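4-alpha-glucanotransferase (Streptococcus agalactiae, PDB 6M6T) is an amylomaltase, also called disproportionating enzyme, a glucanotransferase of the TIM-barrel clan that binds glycan. Local coordinates at residues 7-12 with 39-44; 432-437 with 484-489. One frame throughout, in Å; residues are numbered along the deposited sequence.

Contact 1 (7-12 with 39-44); sequences SGVLMH and TDQKFW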
ATOM      1  N   SER A   7      -0.231 -19.106   5.557  1.00 40.88           N
ATOM      2  CA  SER A   7      -0.224 -17.933   6.416  1.00 35.81           C
ATOM      3  C   SER A   7       0.850 -16.977   5.924  1.00 37.78           C
ATOM      4  O   SER A   7       1.673 -17.305   5.056  1.00 40.23           O
ATOM      5  CB  SER A   7       0.007 -18.289   7.887  1.00 37.43           C
ATOM      6  OG  SER A   7       1.357 -18.077   8.252  1.00 35.78           O
ATOM      7  N   GLY A   8       0.798 -15.765   6.464  1.00 37.94           N
ATOM      8  CA  GLY A   8       1.709 -14.725   6.026  1.00 33.83           C
ATOM      9  C   GLY A   8       1.773 -13.624   7.054  1.00 34.57           C
ATOM     10  O   GLY A   8       1.030 -13.605   8.036  1.00 35.33           O
ATOM     11  N   VAL A   9       2.685 -12.697   6.808  1.00 32.54           N
ATOM     12  CA  VAL A   9       2.978 -11.625   7.748  1.00 35.63           C
ATOM     13  C   VAL A   9       2.724 -10.297   7.047  1.00 35.41           C
ATOM     14  O   VAL A   9       3.001 -10.155   5.851  1.00 38.45           O
ATOM     15  CB  VAL A   9       4.425 -11.762   8.289  1.00 40.51           C
ATOM     16  CG1 VAL A   9       4.933 -10.498   8.953  1.00 33.84           C
ATOM     17  CG2 VAL A   9       4.492 -12.919   9.282  1.00 43.10           C
ATOM     18  N   LEU A  10       2.152  -9.341   7.786  1.00 36.60           N
ATOM     19  CA  LEU A  10       1.803  -8.018   7.261  1.00 44.04           C
ATOM     20  C   LEU A  10       2.812  -6.991   7.779  1.00 43.57           C
ATOM     21  O   LEU A  10       2.728  -6.517   8.922  1.00 42.75           O
ATOM     22  CB  LEU A  10       0.374  -7.630   7.632  1.00 37.87           C
ATOM     23  CG  LEU A  10      -0.020  -6.228   7.171  1.00 41.36           C
ATOM     24  CD1 LEU A  10      -0.397  -6.217   5.690  1.00 44.45           C
ATOM     25  CD2 LEU A  10      -1.152  -5.698   8.000  1.00 41.32           C
ATOM     26  N   MET A  11       3.756  -6.631   6.915  1.00 44.43           N
ATOM     27  CA  MET A  11       4.787  -5.662   7.267  1.00 41.21           C
ATOM     28  C   MET A  11       5.216  -4.879   6.037  1.00 38.56           C
ATOM     29  O   MET A  11       5.740  -5.452   5.074  1.00 36.91           O
ATOM     30  CB  MET A  11       6.007  -6.327   7.871  1.00 43.23           C
ATOM     31  CG  MET A  11       6.549  -5.520   8.989  1.00 43.97           C
ATOM     32  SD  MET A  11       8.261  -5.884   9.278  1.00 64.59           S
ATOM     33  CE  MET A  11       8.421  -4.755  10.625  1.00 48.21           C
ATOM     34  N   HIS A  12       5.061  -3.571   6.090  1.00 34.54           N
ATOM     35  CA  HIS A  12       5.475  -2.774   4.960  1.00 41.68           C
ATOM     36  C   HIS A  12       6.990  -2.626   4.945  1.00 44.69           C
ATOM     37  O   HIS A  12       7.647  -2.598   5.992  1.00 43.37           O
ATOM     38  CB  HIS A  12       4.813  -1.399   5.004  1.00 41.65           C
ATOM     39  CG  HIS A  12       4.874  -0.676   3.702  1.00 38.86           C
ATOM     40  ND1 HIS A  12       4.620   0.671   3.587  1.00 40.99           N
ATOM     41  CD2 HIS A  12       5.167  -1.114   2.454  1.00 41.46           C
ATOM     42  CE1 HIS A  12       4.743   1.032   2.321  1.00 41.74           C
ATOM     43  NE2 HIS A  12       5.078  -0.033   1.612  1.00 36.74           N
ATOM     44  N   THR A  39      10.011 -19.679   9.582  1.00 49.29           N
ATOM     45  CA  THR A  39       8.748 -19.945  10.259  1.00 46.78           C
ATOM     46  C   THR A  39       7.710 -20.601   9.349  1.00 44.41           C
ATOM     47  O   THR A  39       6.550 -20.737   9.744  1.00 45.19           O
ATOM     48  CB  THR A  39       8.209 -18.638  10.842  1.00 47.01           C
ATOM     49  OG1 THR A  39       8.263 -17.615   9.838  1.00 51.83           O
ATOM     50  CG2 THR A  39       9.082 -18.186  12.017  1.00 49.10           C
ATOM     51  N   ASP A  40       8.114 -21.004   8.142  1.00 44.20           N
ATOM     52  CA  ASP A  40       7.266 -21.710   7.184  1.00 50.02           C
ATOM     53  C   ASP A  40       6.046 -20.872   6.791  1.00 52.65           C
ATOM     54  O   ASP A  40       4.943 -21.389   6.587  1.00 48.71           O
ATOM     55  CB  ASP A  40       6.866 -23.072   7.729  1.00 51.28           C
ATOM     56  CG  ASP A  40       8.029 -23.770   8.420  1.00 64.51           C
ATOM     57  OD1 ASP A  40       8.994 -24.181   7.723  1.00 69.49           O
ATOM     58  OD2 ASP A  40       8.005 -23.856   9.674  1.00 65.49           O
ATOM     59  N   GLN A  41       6.273 -19.565   6.636  1.00 51.41           N
ATOM     60  CA  GLN A  41       5.258 -18.668   6.121  1.00 40.56           C
ATOM     61  C   GLN A  41       5.129 -18.830   4.614  1.00 34.95           C
ATOM     62  O   GLN A  41       5.997 -19.375   3.935  1.00 38.68           O
ATOM     63  CB  GLN A  41       5.589 -17.220   6.459  1.00 40.23           C
ATOM     64  CG  GLN A  41       5.625 -16.918   7.935  1.00 42.94           C
ATOM     65  CD  GLN A  41       4.372 -17.373   8.664  1.00 42.85           C
ATOM     66  OE1 GLN A  41       3.343 -16.691   8.654  1.00 38.77           O
ATOM     67  NE2 GLN A  41       4.462 -18.524   9.319  1.00 40.99           N
ATOM     68  N   LYS A  42       4.005 -18.374   4.092  1.00 40.62           N
ATOM     69  CA  LYS A  42       3.773 -18.364   2.654  1.00 43.01           C
ATOM     70  C   LYS A  42       3.798 -16.961   2.076  1.00 39.86           C
ATOM     71  O   LYS A  42       4.332 -16.761   0.981  1.00 40.74           O
ATOM     72  CB  LYS A  42       2.432 -19.036   2.319  1.00 37.92           C
ATOM     73  CG  LYS A  42       2.106 -19.056   0.844  1.00 38.34           C
ATOM     74  CD  LYS A  42       2.389 -20.393   0.214  1.00 42.84           C
ATOM     75  CE  LYS A  42       1.878 -20.445  -1.219  1.00 42.42           C
ATOM     76  NZ  LYS A  42       0.459 -20.025  -1.235  1.00 47.47           N
ATOM     77  N   PHE A  43       3.282 -15.974   2.814  1.00 41.26           N
ATOM     78  CA  PHE A  43       3.021 -14.662   2.241  1.00 41.10           C
ATOM     79  C   PHE A  43       3.701 -13.558   3.031  1.00 38.68           C
ATOM     80  O   PHE A  43       3.788 -13.614   4.263  1.00 40.06           O
ATOM     81  CB  PHE A  43       1.497 -14.379   2.163  1.00 39.94           C
ATOM     82  CG  PHE A  43       0.764 -15.320   1.259  1.00 37.68           C
ATOM     83  CD1 PHE A  43       1.078 -15.396  -0.090  1.00 42.17           C
ATOM     84  CD2 PHE A  43      -0.213 -16.154   1.757  1.00 38.43           C
ATOM     85  CE1 PHE A  43       0.415 -16.288  -0.925  1.00 43.96           C
ATOM     86  CE2 PHE A  43      -0.879 -17.054   0.927  1.00 40.40           C
ATOM     87  CZ  PHE A  43      -0.560 -17.125  -0.408  1.00 39.72           C
ATOM     88  N   TRP A  44       4.173 -12.551   2.291  1.00 39.90           N
ATOM     89  CA  TRP A  44       4.566 -11.240   2.809  1.00 37.18           C
ATOM     90  C   TRP A  44       3.592 -10.245   2.194  1.00 44.55           C
ATOM     91  O   TRP A  44       3.594 -10.058   0.968  1.00 44.29           O
ATOM     92  CB  TRP A  44       6.016 -10.892   2.427  1.00 37.09           C
ATOM     93  CG  TRP A  44       6.550  -9.645   3.064  1.00 34.06           C
ATOM     94  CD1 TRP A  44       5.868  -8.796   3.874  1.00 37.19           C
ATOM     95  CD2 TRP A  44       7.894  -9.120   2.977  1.00 39.30           C
ATOM     96  NE1 TRP A  44       6.686  -7.762   4.279  1.00 40.48           N
ATOM     97  CE2 TRP A  44       7.936  -7.947   3.756  1.00 35.55           C
ATOM     98  CE3 TRP A  44       9.062  -9.533   2.327  1.00 37.63           C
ATOM     99  CZ2 TRP A  44       9.085  -7.184   3.897  1.00 32.98           C
ATOM    100  CZ3 TRP A  44      10.194  -8.753   2.453  1.00 42.65           C
ATOM    101  CH2 TRP A  44      10.196  -7.591   3.230  1.00 38.18           C
TER
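The indole of Trp44 is met at its edge by the backbone of Met11: the N-H of NE1 donates a hydrogen bond to a lone pair of Met11 O, which lies near the ring plane, 2.6 Å from NE1. CG of Trp44 is anti to the backbone N (chi1 -173°), sending the ring along strand 6-10 beyond its last residue. One face of the Phe43 ring carries Lys42 CG, 3.4 Å above the plane and over its centre. The rings leave opposite faces of the sheet, Trp44 on that of Val9, and between them the backbones pair in parallel. Ser7 O accepts two N-H groups in its carbonyl plane, Lys42 N at 2.7 Å and Phe43 N at 3.1 Å, and Val9 N bonds to Phe43 O (2.9 Å) from above the carbonyl plane. The Gln41 chain, bent at chi2, brings OE1 2.5 Å from Ser7 OG, while NE2 is held by Thr39 O and Thr491 OG1. Strands 6-10 and 43-45, the first two of the barrel, join through helix 27-38 in a beta-alpha-beta crossover. Phe32 of that helix packs on Val9 and Trp44, Leu36 on Trp44, and strand 443-447 hydrogen-bonds to Gly8 on the other side.

Contact 2 (432-437 with 484-489); sequences VLRTLY and KAFLKE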
ATOM      1  N   VAL A 432      -5.228 -14.076  20.727  1.00 46.11           N
ATOM      2  CA  VAL A 432      -5.988 -13.746  19.529  1.00 45.41           C
ATOM      3  C   VAL A 432      -5.405 -14.471  18.330  1.00 44.08           C
ATOM      4  O   VAL A 432      -6.146 -15.003  17.496  1.00 44.90           O
ATOM      5  CB  VAL A 432      -6.032 -12.218  19.314  1.00 50.56           C
ATOM      6  CG1 VAL A 432      -6.681 -11.870  17.959  1.00 42.57           C
ATOM      7  CG2 VAL A 432      -6.784 -11.541  20.446  1.00 51.19           C
ATOM      8  N   LEU A 433      -4.075 -14.539  18.243  1.00 40.84           N
ATOM      9  CA  LEU A 433      -3.450 -15.128  17.071  1.00 40.74           C
ATOM     10  C   LEU A 433      -3.614 -16.645  17.039  1.00 47.86           C
ATOM     11  O   LEU A 433      -3.742 -17.235  15.949  1.00 45.36           O
ATOM     12  CB  LEU A 433      -1.983 -14.729  17.041  1.00 45.44           C
ATOM     13  CG  LEU A 433      -1.724 -13.323  16.524  1.00 42.85           C
ATOM     14  CD1 LEU A 433      -0.348 -12.869  16.943  1.00 47.98           C
ATOM     15  CD2 LEU A 433      -1.824 -13.350  15.023  1.00 40.93           C
ATOM     16  N   ARG A 434      -3.632 -17.300  18.208  1.00 50.17           N
ATOM     17  CA  ARG A 434      -3.990 -18.718  18.224  1.00 50.83           C
ATOM     18  C   ARG A 434      -5.367 -18.916  17.605  1.00 46.38           C
ATOM     19  O   ARG A 434      -5.542 -19.736  16.685  1.00 48.46           O
ATOM     20  CB  ARG A 434      -3.947 -19.275  19.655  1.00 48.05           C
ATOM     21  CG  ARG A 434      -2.536 -19.560  20.162  1.00 49.87           C
ATOM     22  CD  ARG A 434      -2.426 -20.973  20.744  1.00 59.09           C
ATOM     23  NE  ARG A 434      -1.041 -21.443  20.785  1.00 58.89           N
ATOM     24  CZ  ARG A 434      -0.112 -20.927  21.575  1.00 49.31           C
ATOM     25  NH1 ARG A 434      -0.425 -19.942  22.400  1.00 47.78           N
ATOM     26  NH2 ARG A 434       1.122 -21.405  21.550  1.00 53.53           N
ATOM     27  N   THR A 435      -6.347 -18.119  18.049  1.00 41.54           N
ATOM     28  CA  THR A 435      -7.690 -18.274  17.489  1.00 39.98           C
ATOM     29  C   THR A 435      -7.712 -17.982  15.989  1.00 43.95           C
ATOM     30  O   THR A 435      -8.228 -18.787  15.205  1.00 47.09           O
ATOM     31  CB  THR A 435      -8.702 -17.400  18.215  1.00 40.99           C
ATOM     32  OG1 THR A 435      -8.585 -17.609  19.624  1.00 45.93           O
ATOM     33  CG2 THR A 435     -10.092 -17.799  17.789  1.00 37.98           C
ATOM     34  N   LEU A 436      -7.158 -16.836  15.571  1.00 44.11           N
ATOM     35  CA  LEU A 436      -7.083 -16.490  14.147  1.00 36.65           C
ATOM     36  C   LEU A 436      -6.553 -17.643  13.310  1.00 38.61           C
ATOM     37  O   LEU A 436      -7.071 -17.935  12.230  1.00 38.08           O
ATOM     38  CB  LEU A 436      -6.190 -15.261  13.944  1.00 37.31           C
ATOM     39  CG  LEU A 436      -5.788 -14.860  12.511  1.00 34.73           C
ATOM     40  CD1 LEU A 436      -6.973 -14.568  11.651  1.00 35.75           C
ATOM     41  CD2 LEU A 436      -4.917 -13.649  12.532  1.00 35.29           C
ATOM     42  N   TYR A 437      -5.481 -18.288  13.771  1.00 41.23           N
ATOM     43  CA  TYR A 437      -4.911 -19.353  12.964  1.00 39.70           C
ATOM     44  C   TYR A 437      -5.757 -20.607  13.017  1.00 42.12           C
ATOM     45  O   TYR A 437      -5.653 -21.450  12.119  1.00 39.42           O
ATOM     46  CB  TYR A 437      -3.477 -19.641  13.414  1.00 45.16           C
ATOM     47  CG  TYR A 437      -2.483 -18.748  12.728  1.00 38.26           C
ATOM     48  CD1 TYR A 437      -2.755 -17.402  12.549  1.00 39.57           C
ATOM     49  CD2 TYR A 437      -1.291 -19.248  12.235  1.00 43.31           C
ATOM     50  CE1 TYR A 437      -1.864 -16.575  11.920  1.00 43.05           C
ATOM     51  CE2 TYR A 437      -0.385 -18.421  11.589  1.00 43.50           C
ATOM     52  CZ  TYR A 437      -0.683 -17.086  11.438  1.00 37.98           C
ATOM     53  OH  TYR A 437       0.184 -16.255  10.791  1.00 38.12           O
ATOM     54  N   LYS A 484       9.794 -15.787  17.035  1.00 48.31           N
ATOM     55  CA  LYS A 484       9.844 -16.613  15.834  1.00 45.34           C
ATOM     56  C   LYS A 484       9.337 -18.016  16.121  1.00 46.91           C
ATOM     57  O   LYS A 484       8.623 -18.606  15.303  1.00 47.06           O
ATOM     58  CB  LYS A 484      11.271 -16.656  15.275  1.00 44.74           C
ATOM     59  CG  LYS A 484      11.741 -15.321  14.704  1.00 55.71           C
ATOM     60  CD  LYS A 484      13.252 -15.082  14.849  1.00 59.08           C
ATOM     61  CE  LYS A 484      14.005 -15.517  13.609  1.00 55.60           C
ATOM     62  NZ  LYS A 484      14.176 -16.985  13.656  1.00 69.51           N
ATOM     63  N   ALA A 485       9.701 -18.569  17.284  1.00 53.01           N
ATOM     64  CA  ALA A 485       9.259 -19.913  17.643  1.00 52.34           C
ATOM     65  C   ALA A 485       7.749 -19.956  17.843  1.00 47.34           C
ATOM     66  O   ALA A 485       7.090 -20.928  17.458  1.00 39.80           O
ATOM     67  CB  ALA A 485       9.983 -20.373  18.904  1.00 51.39           C
ATOM     68  N   PHE A 486       7.194 -18.891  18.421  1.00 47.63           N
ATOM     69  CA  PHE A 486       5.752 -18.785  18.575  1.00 44.70           C
ATOM     70  C   PHE A 486       5.051 -18.814  17.224  1.00 48.57           C
ATOM     71  O   PHE A 486       4.042 -19.519  17.040  1.00 45.90           O
ATOM     72  CB  PHE A 486       5.397 -17.501  19.320  1.00 43.84           C
ATOM     73  CG  PHE A 486       3.940 -17.194  19.280  1.00 52.73           C
ATOM     74  CD1 PHE A 486       3.028 -18.057  19.863  1.00 51.99           C
ATOM     75  CD2 PHE A 486       3.469 -16.084  18.615  1.00 50.53           C
ATOM     76  CE1 PHE A 486       1.677 -17.798  19.812  1.00 56.29           C
ATOM     77  CE2 PHE A 486       2.117 -15.825  18.563  1.00 53.01           C
ATOM     78  CZ  PHE A 486       1.218 -16.683  19.153  1.00 49.47           C
ATOM     79  N   LEU A 487       5.547 -18.014  16.274  1.00 45.79           N
ATOM     80  CA  LEU A 487       4.911 -17.986  14.960  1.00 43.85           C
ATOM     81  C   LEU A 487       5.024 -19.348  14.282  1.00 42.46           C
ATOM     82  O   LEU A 487       4.039 -19.868  13.745  1.00 44.89           O
ATOM     83  CB  LEU A 487       5.503 -16.874  14.079  1.00 46.69           C
ATOM     84  CG  LEU A 487       4.952 -16.717  12.646  1.00 43.35           C
ATOM     85  CD1 LEU A 487       3.438 -16.602  12.640  1.00 39.86           C
ATOM     86  CD2 LEU A 487       5.577 -15.557  11.892  1.00 41.25           C
ATOM     87  N   LYS A 488       6.213 -19.957  14.313  1.00 44.29           N
ATOM     88  CA  LYS A 488       6.339 -21.288  13.721  1.00 46.16           C
ATOM     89  C   LYS A 488       5.374 -22.266  14.373  1.00 42.76           C
ATOM     90  O   LYS A 488       4.778 -23.105  13.689  1.00 43.73           O
ATOM     91  CB  LYS A 488       7.770 -21.826  13.824  1.00 42.97           C
ATOM     92  CG  LYS A 488       7.933 -23.142  13.065  1.00 44.10           C
ATOM     93  CD  LYS A 488       9.288 -23.757  13.264  1.00 52.80           C
ATOM     94  CE  LYS A 488       9.913 -24.167  11.932  1.00 61.96           C
ATOM     95  NZ  LYS A 488      11.422 -24.084  11.947  1.00 74.40           N
ATOM     96  N   GLU A 489       5.194 -22.159  15.693  1.00 41.65           N
ATOM     97  CA  GLU A 489       4.322 -23.095  16.395  1.00 45.58           C
ATOM     98  C   GLU A 489       2.881 -22.960  15.919  1.00 45.20           C
ATOM     99  O   GLU A 489       2.263 -23.952  15.527  1.00 44.96           O
ATOM    100  CB  GLU A 489       4.408 -22.896  17.910  1.00 39.19           C
ATOM    101  CG  GLU A 489       3.462 -23.782  18.696  1.00 40.14           C
ATOM    102  CD  GLU A 489       3.309 -23.322  20.127  1.00 52.64           C
ATOM    103  OE1 GLU A 489       2.569 -23.968  20.914  1.00 55.61           O
ATOM    104  OE2 GLU A 489       3.943 -22.300  20.462  1.00 51.58           O
TER
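Charge pairing joins two partly exposed residues, Arg434 and Glu489. NH2 of Arg434 makes a salt bridge with OE1 of Glu489 at 3.0 Å, and OE2 of Glu489 is almost as near to the same NH2, at 3.2 Å, so a single nitrogen faces both carboxylate oxygens. The two flat groups are steeply turned against each other, 68° between guanidinium and carboxylate planes, and the carboxylate carbon lies at the guanidinium edge. Glu489 gets there with an extended chain, CG anti to the backbone N, whereas the Arg434 chain bends at chi2 to bring its head across. NH1 of Arg434 has a weak, long ion pair with Glu426.

The ring of Phe486 meets the same cation from another direction. Its CE1 lies over one face of the guanidinium, offset toward the rim and 4.0 Å from Arg434 NH1; with the planes 76° apart, the ring turns its edge to the guanidinium face, and the two do not stack.

Segments 432-437 and 484-489, of helices 428-438 and 481-493, run roughly parallel on the outside of the barrel, their axes crossing at -28° and 11.3 Å apart at closest approach. Helix 428-438 leads into strand 443-447, the last of the barrel in chain order, and Leu433 and Tyr437 both pack on residues of that strand.

Apolar contacts fill the buried side of the interface. CD1 of Leu433 touches CE2 of Phe486 at 4.2 Å, at the ring edge, and the two side chains cross at about a right angle. One helical turn on, CZ of Tyr437 lies 4.3 Å from CD1 of Leu487, and the Tyr437 hydroxyl is hydrogen-bonded to Thr446 OG1 of the strand beneath.

In the fold
Contact 1 joins the first two barrel strands, and contact 2 lies outside them between two helices, with centres 12 Å apart. Helix 481-493 links them: Leu487 packs on Val9 and Gln41, and NE2 of Gln41 comes 3.8 Å from Leu487 CG. A second junction is polar, where Ser7 OG and Tyr437 OH lie 3.3 Å apart. The loop at Thr39 and Asp40 also packs on helix 481-493, against Lys484 and Lys488. The residues seen lining the two glycan pockets, among them Asp296 and Asp397, which line both, include none from either contact.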